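Putative hydrolase (Bacteroides ovatus, PDB 4HBS) is a putative hydrolase of unknown function, a five-bladed beta-propeller that probably acts on carbohydrates. Local coordinates at residues K44-F49 / P397-V402; V359-A364 / L371-N376. All blocks are in the same frame, centred on the assembly; numbering follows the deposited sequence.

Contact 1 of 2, residues K44-F49 / P397-V402; sequences KYNALF and PYFYRV
Asn46, on the short helix 43-48, reaches the backbone of the strand 399-403 with its amide: OD1 accepts the N-H of Phe399 at 2.7 Å from the N atom, in the plane of the amide carbonyl and nearly straight (175° at the hydrogen). Chi1 of -71° sets CG beside the backbone N of Asn46; ND2 of the same amide lies at the rim of the Tyr398 ring, the two planes almost perpendicular. ND2 also donates to a water, which in turn donates to Phe399 O, 2.7 Å from the water O. One side chain thus serves both the N-H and, through water, the carbonyl of Phe399.

Beside this polar pair the Phe399 ring is packed against the helix. Tyr45 lays CB over one of its faces, 3.9 Å from the ring centroid in a CH-pi contact, and points its ring edge at the face of Phe399 in a T-shaped (edge-to-face) pair with planes at 61°. Phe49, just past the helix end, meets the far part of the ring: its CD1 lies 3.5 Å from Phe399 CE1, and CZ of Phe399 stands over a face of the Phe49 ring. Further along the strand, Arg401 NH2 comes within 3.7 Å of Tyr45 CE1.

In the second shell, Tyr45 OH bonds to Glu106 and Gln102, while Arg401 forms salt bridges to Asp42 and Glu370, holding the Tyr45 phenol and the guanidinium beside it in place. Trp73, on the strand 71-75 of the next sheet, touches both Tyr45 and Phe399. The contact therefore ties a helix between two sheets to a strand by a buried aromatic cluster, and the one direct hydrogen bond across it, from Phe399 N to Asn46 OD1, satisfies a buried backbone N-H beside the apolar packing.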
loop_
_atom_site.group_PDB
_atom_site.type_symbol
_atom_site.label_atom_id
_atom_site.label_comp_id
_atom_site.label_asym_id
_atom_site.label_seq_id
_atom_site.Cartn_x
_atom_site.Cartn_y
_atom_site.Cartn_z
ATOM N N LYS A 44 1.785 -7.455 -17.347
ATOM C CA LYS A 44 0.325 -7.315 -17.510
ATOM C C LYS A 44 -0.186 -6.207 -16.604
ATOM O O LYS A 44 -0.971 -5.368 -17.046
ATOM C CB LYS A 44 -0.383 -8.641 -17.155
ATOM C CG LYS A 44 -1.839 -8.750 -17.561
ATOM C CD LYS A 44 -2.424 -10.090 -17.090
ATOM C CE LYS A 44 -3.090 -10.874 -18.189
ATOM N NZ LYS A 44 -4.478 -10.407 -18.476
ATOM N N TYR A 45 0.259 -6.210 -15.318
ATOM C CA TYR A 45 -0.163 -5.205 -14.340
ATOM C C TYR A 45 0.541 -3.903 -14.604
ATOM O O TYR A 45 -0.113 -2.881 -14.585
ATOM C CB TYR A 45 0.013 -5.682 -12.894
ATOM C CG TYR A 45 -1.219 -6.425 -12.438
ATOM C CD1 TYR A 45 -1.545 -7.663 -12.977
ATOM C CD2 TYR A 45 -2.157 -5.812 -11.615
ATOM C CE1 TYR A 45 -2.738 -8.304 -12.654
ATOM C CE2 TYR A 45 -3.366 -6.430 -11.306
ATOM C CZ TYR A 45 -3.669 -7.667 -11.849
ATOM O OH TYR A 45 -4.886 -8.249 -11.551
ATOM N N ASN A 46 1.831 -3.914 -14.953
ATOM C CA ASN A 46 2.520 -2.672 -15.322
ATOM C C ASN A 46 1.762 -1.976 -16.473
ATOM O O ASN A 46 1.649 -0.756 -16.458
ATOM C CB ASN A 46 3.978 -2.938 -15.724
ATOM C CG ASN A 46 4.863 -3.313 -14.566
ATOM O OD1 ASN A 46 4.408 -3.451 -13.431
ATOM N ND2 ASN A 46 6.152 -3.492 -14.812
ATOM N N ALA A 47 1.178 -2.762 -17.423
ATOM C CA ALA A 47 0.400 -2.221 -18.547
ATOM C C ALA A 47 -0.937 -1.704 -18.075
ATOM O O ALA A 47 -1.361 -0.641 -18.536
ATOM C CB ALA A 47 0.194 -3.277 -19.617
ATOM N N LEU A 48 -1.601 -2.419 -17.142
ATOM C CA LEU A 48 -2.883 -1.961 -16.602
ATOM C C LEU A 48 -2.774 -0.561 -15.996
ATOM O O LEU A 48 -3.671 0.251 -16.205
ATOM C CB LEU A 48 -3.431 -2.925 -15.538
ATOM C CG LEU A 48 -4.161 -4.146 -16.043
ATOM C CD1 LEU A 48 -4.434 -5.106 -14.894
ATOM C CD2 LEU A 48 -5.474 -3.761 -16.762
ATOM N N PHE A 49 -1.665 -0.265 -15.294
ATOM C CA PHE A 49 -1.444 1.034 -14.671
ATOM C C PHE A 49 -0.558 1.966 -15.547
ATOM O O PHE A 49 0.046 2.902 -15.029
ATOM C CB PHE A 49 -0.881 0.839 -13.267
ATOM C CG PHE A 49 -1.902 0.166 -12.369
ATOM C CD1 PHE A 49 -2.077 -1.216 -12.396
ATOM C CD2 PHE A 49 -2.710 0.915 -11.527
ATOM C CE1 PHE A 49 -3.027 -1.834 -11.583
ATOM C CE2 PHE A 49 -3.669 0.294 -10.725
ATOM C CZ PHE A 49 -3.815 -1.081 -10.752
ATOM N N PRO A 397 2.922 2.716 -9.865
ATOM C CA PRO A 397 3.412 1.452 -9.332
ATOM C C PRO A 397 3.981 0.544 -10.394
ATOM O O PRO A 397 3.594 0.605 -11.549
ATOM C CB PRO A 397 2.175 0.835 -8.680
ATOM C CG PRO A 397 1.036 1.419 -9.387
ATOM C CD PRO A 397 1.444 2.748 -9.904
ATOM N N TYR A 398 4.924 -0.274 -9.989
ATOM C CA TYR A 398 5.529 -1.300 -10.826
ATOM C C TYR A 398 5.308 -2.591 -10.064
ATOM O O TYR A 398 5.464 -2.590 -8.844
ATOM C CB TYR A 398 6.999 -0.983 -11.095
ATOM C CG TYR A 398 7.156 0.101 -12.133
ATOM C CD1 TYR A 398 6.877 -0.145 -13.476
ATOM C CD2 TYR A 398 7.550 1.389 -11.775
ATOM C CE1 TYR A 398 7.040 0.844 -14.446
ATOM C CE2 TYR A 398 7.705 2.391 -12.739
ATOM C CZ TYR A 398 7.473 2.103 -14.076
ATOM O OH TYR A 398 7.607 3.070 -15.038
ATOM N N PHE A 399 4.839 -3.646 -10.745
ATOM C CA PHE A 399 4.468 -4.900 -10.108
ATOM C C PHE A 399 5.493 -6.029 -10.324
ATOM O O PHE A 399 6.141 -6.114 -11.373
ATOM C CB PHE A 399 3.094 -5.325 -10.621
ATOM C CG PHE A 399 2.027 -4.324 -10.260
ATOM C CD1 PHE A 399 1.831 -3.181 -11.033
ATOM C CD2 PHE A 399 1.276 -4.471 -9.103
ATOM C CE1 PHE A 399 0.848 -2.257 -10.704
ATOM C CE2 PHE A 399 0.307 -3.526 -8.760
ATOM C CZ PHE A 399 0.096 -2.433 -9.571
ATOM N N TYR A 400 5.630 -6.892 -9.296
ATOM C CA TYR A 400 6.523 -8.056 -9.301
ATOM C C TYR A 400 5.816 -9.267 -8.722
ATOM O O TYR A 400 4.937 -9.109 -7.895
ATOM C CB TYR A 400 7.802 -7.786 -8.465
ATOM C CG TYR A 400 8.553 -6.556 -8.904
ATOM C CD1 TYR A 400 8.157 -5.290 -8.488
ATOM C CD2 TYR A 400 9.634 -6.650 -9.772
ATOM C CE1 TYR A 400 8.814 -4.148 -8.927
ATOM C CE2 TYR A 400 10.284 -5.510 -10.241
ATOM C CZ TYR A 400 9.875 -4.261 -9.809
ATOM O OH TYR A 400 10.500 -3.140 -10.295
ATOM N N ARG A 401 6.215 -10.467 -9.128
ATOM C CA ARG A 401 5.709 -11.726 -8.569
ATOM C C ARG A 401 6.916 -12.553 -8.147
ATOM O O ARG A 401 7.891 -12.628 -8.907
ATOM C CB ARG A 401 4.843 -12.493 -9.565
ATOM C CG ARG A 401 3.679 -11.681 -10.103
ATOM C CD ARG A 401 2.378 -12.451 -10.168
ATOM N NE ARG A 401 1.282 -11.563 -10.572
ATOM C CZ ARG A 401 -0.017 -11.778 -10.359
ATOM N NH1 ARG A 401 -0.428 -12.883 -9.738
ATOM N NH2 ARG A 401 -0.917 -10.891 -10.767
ATOM N N VAL A 402 6.896 -13.095 -6.920
ATOM C CA VAL A 402 7.976 -13.920 -6.389
ATOM C C VAL A 402 7.425 -15.315 -6.223
ATOM O O VAL A 402 6.497 -15.515 -5.437
ATOM C CB VAL A 402 8.556 -13.379 -5.052
ATOM C CG1 VAL A 402 9.814 -14.142 -4.650
ATOM C CG2 VAL A 402 8.846 -11.884 -5.134
HETATM O O HOH W 1 7.940 -4.668 -12.823
#

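Contact 2 of 2, residues V359-A364 / L371-N376; sequences VNIHPA and LVISTN
His362 N donates to Val372 O at 2.7 Å, a bent bond that continues the antiparallel beta hairpin of strands 356-361 and 371-377 just past the end of the first strand. Within the hairpin, Asn360 and Ser374 form a hydrogen-bonded pair: Asn360 N donates a hydrogen bond to Ser374 O, and Ser374 N donates one to Asn360 O, each at 2.9 Å. Ile361 and Ile373 follow as the non-hydrogen-bonded pair. On their face of the sheet, Ile361 CD1 touches both Leu371 CD2 and Ile373 CG1, while Val359 CG1 meets Ile373 CG2.

Polar groups meet on the face bearing Asn360 and Ser374. Asn360 turns its amide to Val61 O, and the His362 ring joins two strands of different sheets, with ND1 bonded to Thr63 OG1 and NE2 to the Ser374 hydroxyl. An alanine at His362 would probably leave both hydroxyls without this shared partner and open a gap beside Ser374. Chi1 of 81° puts Ser374 OG between its own backbone N and carbonyl carbon, at the edge of the His362 ring, where OG and His362 NE2 lie 2.8 Å apart in a nearly straight bond.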
loop_
_atom_site.group_PDB
_atom_site.type_symbol
_atom_site.label_atom_id
_atom_site.label_comp_id
_atom_site.label_asym_id
_atom_site.label_seq_id
_atom_site.Cartn_x
_atom_site.Cartn_y
_atom_site.Cartn_z
ATOM N N VAL A 359 6.643 -0.655 -0.557
ATOM C CA VAL A 359 6.740 -1.992 -1.127
ATOM C C VAL A 359 5.613 -2.764 -0.473
ATOM O O VAL A 359 5.700 -3.083 0.715
ATOM C CB VAL A 359 8.128 -2.617 -0.935
ATOM C CG1 VAL A 359 8.188 -3.989 -1.579
ATOM C CG2 VAL A 359 9.197 -1.711 -1.536
ATOM N N ASN A 360 4.500 -2.930 -1.225
ATOM C CA ASN A 360 3.256 -3.537 -0.765
ATOM C C ASN A 360 3.049 -4.911 -1.291
ATOM O O ASN A 360 3.500 -5.230 -2.376
ATOM C CB ASN A 360 2.068 -2.660 -1.161
ATOM C CG ASN A 360 1.945 -1.423 -0.303
ATOM O OD1 ASN A 360 2.636 -1.258 0.715
ATOM N ND2 ASN A 360 1.047 -0.534 -0.681
ATOM N N ILE A 361 2.292 -5.703 -0.523
ATOM C CA ILE A 361 1.984 -7.112 -0.767
ATOM C C ILE A 361 0.502 -7.194 -1.153
ATOM O O ILE A 361 -0.303 -6.446 -0.596
ATOM C CB ILE A 361 2.385 -7.875 0.544
ATOM C CG1 ILE A 361 3.794 -8.449 0.414
ATOM C CG2 ILE A 361 1.376 -8.905 1.037
ATOM C CD1 ILE A 361 3.876 -9.698 -0.414
ATOM N N HIS A 362 0.144 -8.041 -2.156
ATOM C CA HIS A 362 -1.238 -8.137 -2.684
ATOM C C HIS A 362 -1.725 -9.593 -2.780
ATOM O O HIS A 362 -1.808 -10.160 -3.871
ATOM C CB HIS A 362 -1.332 -7.451 -4.066
ATOM C CG HIS A 362 -0.851 -6.040 -4.055
ATOM N ND1 HIS A 362 -1.540 -5.057 -3.381
ATOM C CD2 HIS A 362 0.278 -5.506 -4.571
ATOM C CE1 HIS A 362 -0.849 -3.945 -3.544
ATOM N NE2 HIS A 362 0.265 -4.166 -4.247
ATOM N N PRO A 363 -2.129 -10.185 -1.638
ATOM C CA PRO A 363 -2.672 -11.560 -1.653
ATOM C C PRO A 363 -3.838 -11.778 -2.616
ATOM O O PRO A 363 -3.952 -12.858 -3.169
ATOM C CB PRO A 363 -3.151 -11.760 -0.217
ATOM C CG PRO A 363 -2.353 -10.831 0.580
ATOM C CD PRO A 363 -2.140 -9.630 -0.274
ATOM N N ALA A 364 -4.704 -10.763 -2.804
ATOM C CA ALA A 364 -5.855 -10.839 -3.712
ATOM C C ALA A 364 -5.449 -11.105 -5.181
ATOM O O ALA A 364 -6.224 -11.720 -5.918
ATOM C CB ALA A 364 -6.647 -9.549 -3.638
ATOM N N LEU A 371 4.090 -14.384 -4.212
ATOM C CA LEU A 371 3.896 -13.064 -3.609
ATOM C C LEU A 371 3.671 -12.089 -4.716
ATOM O O LEU A 371 4.385 -12.179 -5.700
ATOM C CB LEU A 371 5.101 -12.616 -2.779
ATOM C CG LEU A 371 5.455 -13.493 -1.609
ATOM C CD1 LEU A 371 6.867 -13.229 -1.160
ATOM C CD2 LEU A 371 4.504 -13.303 -0.461
ATOM N N VAL A 372 2.682 -11.183 -4.597
ATOM C CA VAL A 372 2.458 -10.143 -5.605
ATOM C C VAL A 372 2.814 -8.839 -4.916
ATOM O O VAL A 372 2.137 -8.442 -3.973
ATOM C CB VAL A 372 1.046 -10.149 -6.205
ATOM C CG1 VAL A 372 0.966 -9.186 -7.393
ATOM C CG2 VAL A 372 0.656 -11.555 -6.626
ATOM N N ILE A 373 3.935 -8.232 -5.321
ATOM C CA ILE A 373 4.493 -7.029 -4.714
ATOM C C ILE A 373 4.387 -5.852 -5.682
ATOM O O ILE A 373 4.460 -6.044 -6.893
ATOM C CB ILE A 373 5.976 -7.323 -4.318
ATOM C CG1 ILE A 373 6.037 -8.375 -3.184
ATOM C CG2 ILE A 373 6.724 -6.059 -3.902
ATOM C CD1 ILE A 373 7.294 -9.117 -3.108
ATOM N N SER A 374 4.226 -4.641 -5.149
ATOM C CA SER A 374 4.153 -3.427 -5.955
ATOM C C SER A 374 4.929 -2.333 -5.266
ATOM O O SER A 374 4.872 -2.232 -4.044
ATOM C CB SER A 374 2.702 -2.997 -6.176
ATOM O OG SER A 374 2.156 -2.276 -5.083
ATOM N N THR A 375 5.651 -1.514 -6.036
ATOM C CA THR A 375 6.422 -0.401 -5.504
ATOM C C THR A 375 5.738 0.912 -5.798
ATOM O O THR A 375 4.689 0.952 -6.423
ATOM C CB THR A 375 7.799 -0.372 -6.161
ATOM O OG1 THR A 375 7.658 -0.112 -7.563
ATOM C CG2 THR A 375 8.583 -1.620 -5.922
ATOM N N ASN A 376 6.318 1.977 -5.282
ATOM C CA ASN A 376 6.022 3.366 -5.586
ATOM C C ASN A 376 7.376 3.960 -5.870
ATOM O O ASN A 376 8.324 3.569 -5.189
ATOM C CB ASN A 376 5.335 4.098 -4.421
ATOM C CG ASN A 376 3.910 3.744 -4.072
ATOM O OD1 ASN A 376 3.384 4.282 -3.091
ATOM N ND2 ASN A 376 3.213 2.885 -4.830
#

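How the contacts relate
The two contacts lie about 9 Å apart, centre to centre, and share one antiparallel sheet in which strands 371-377 and 399-403 are neighbours. Contact 2 pairs strand 371-377 with strand 356-361 at one edge of the sheet, and contact 1 sets helix 43-48 against strand 399-403. Along the chain, helix 43-48 comes first and the hairpin of contact 2 follows some 300 residues later, shortly before strand 399-403. The backbones join directly: Tyr400 N lies 2.8 Å from Ile373 O. This sheet also takes in strands 24-26 and 38-42, so that N-terminal and C-terminal chain parts build one blade and close the propeller ring.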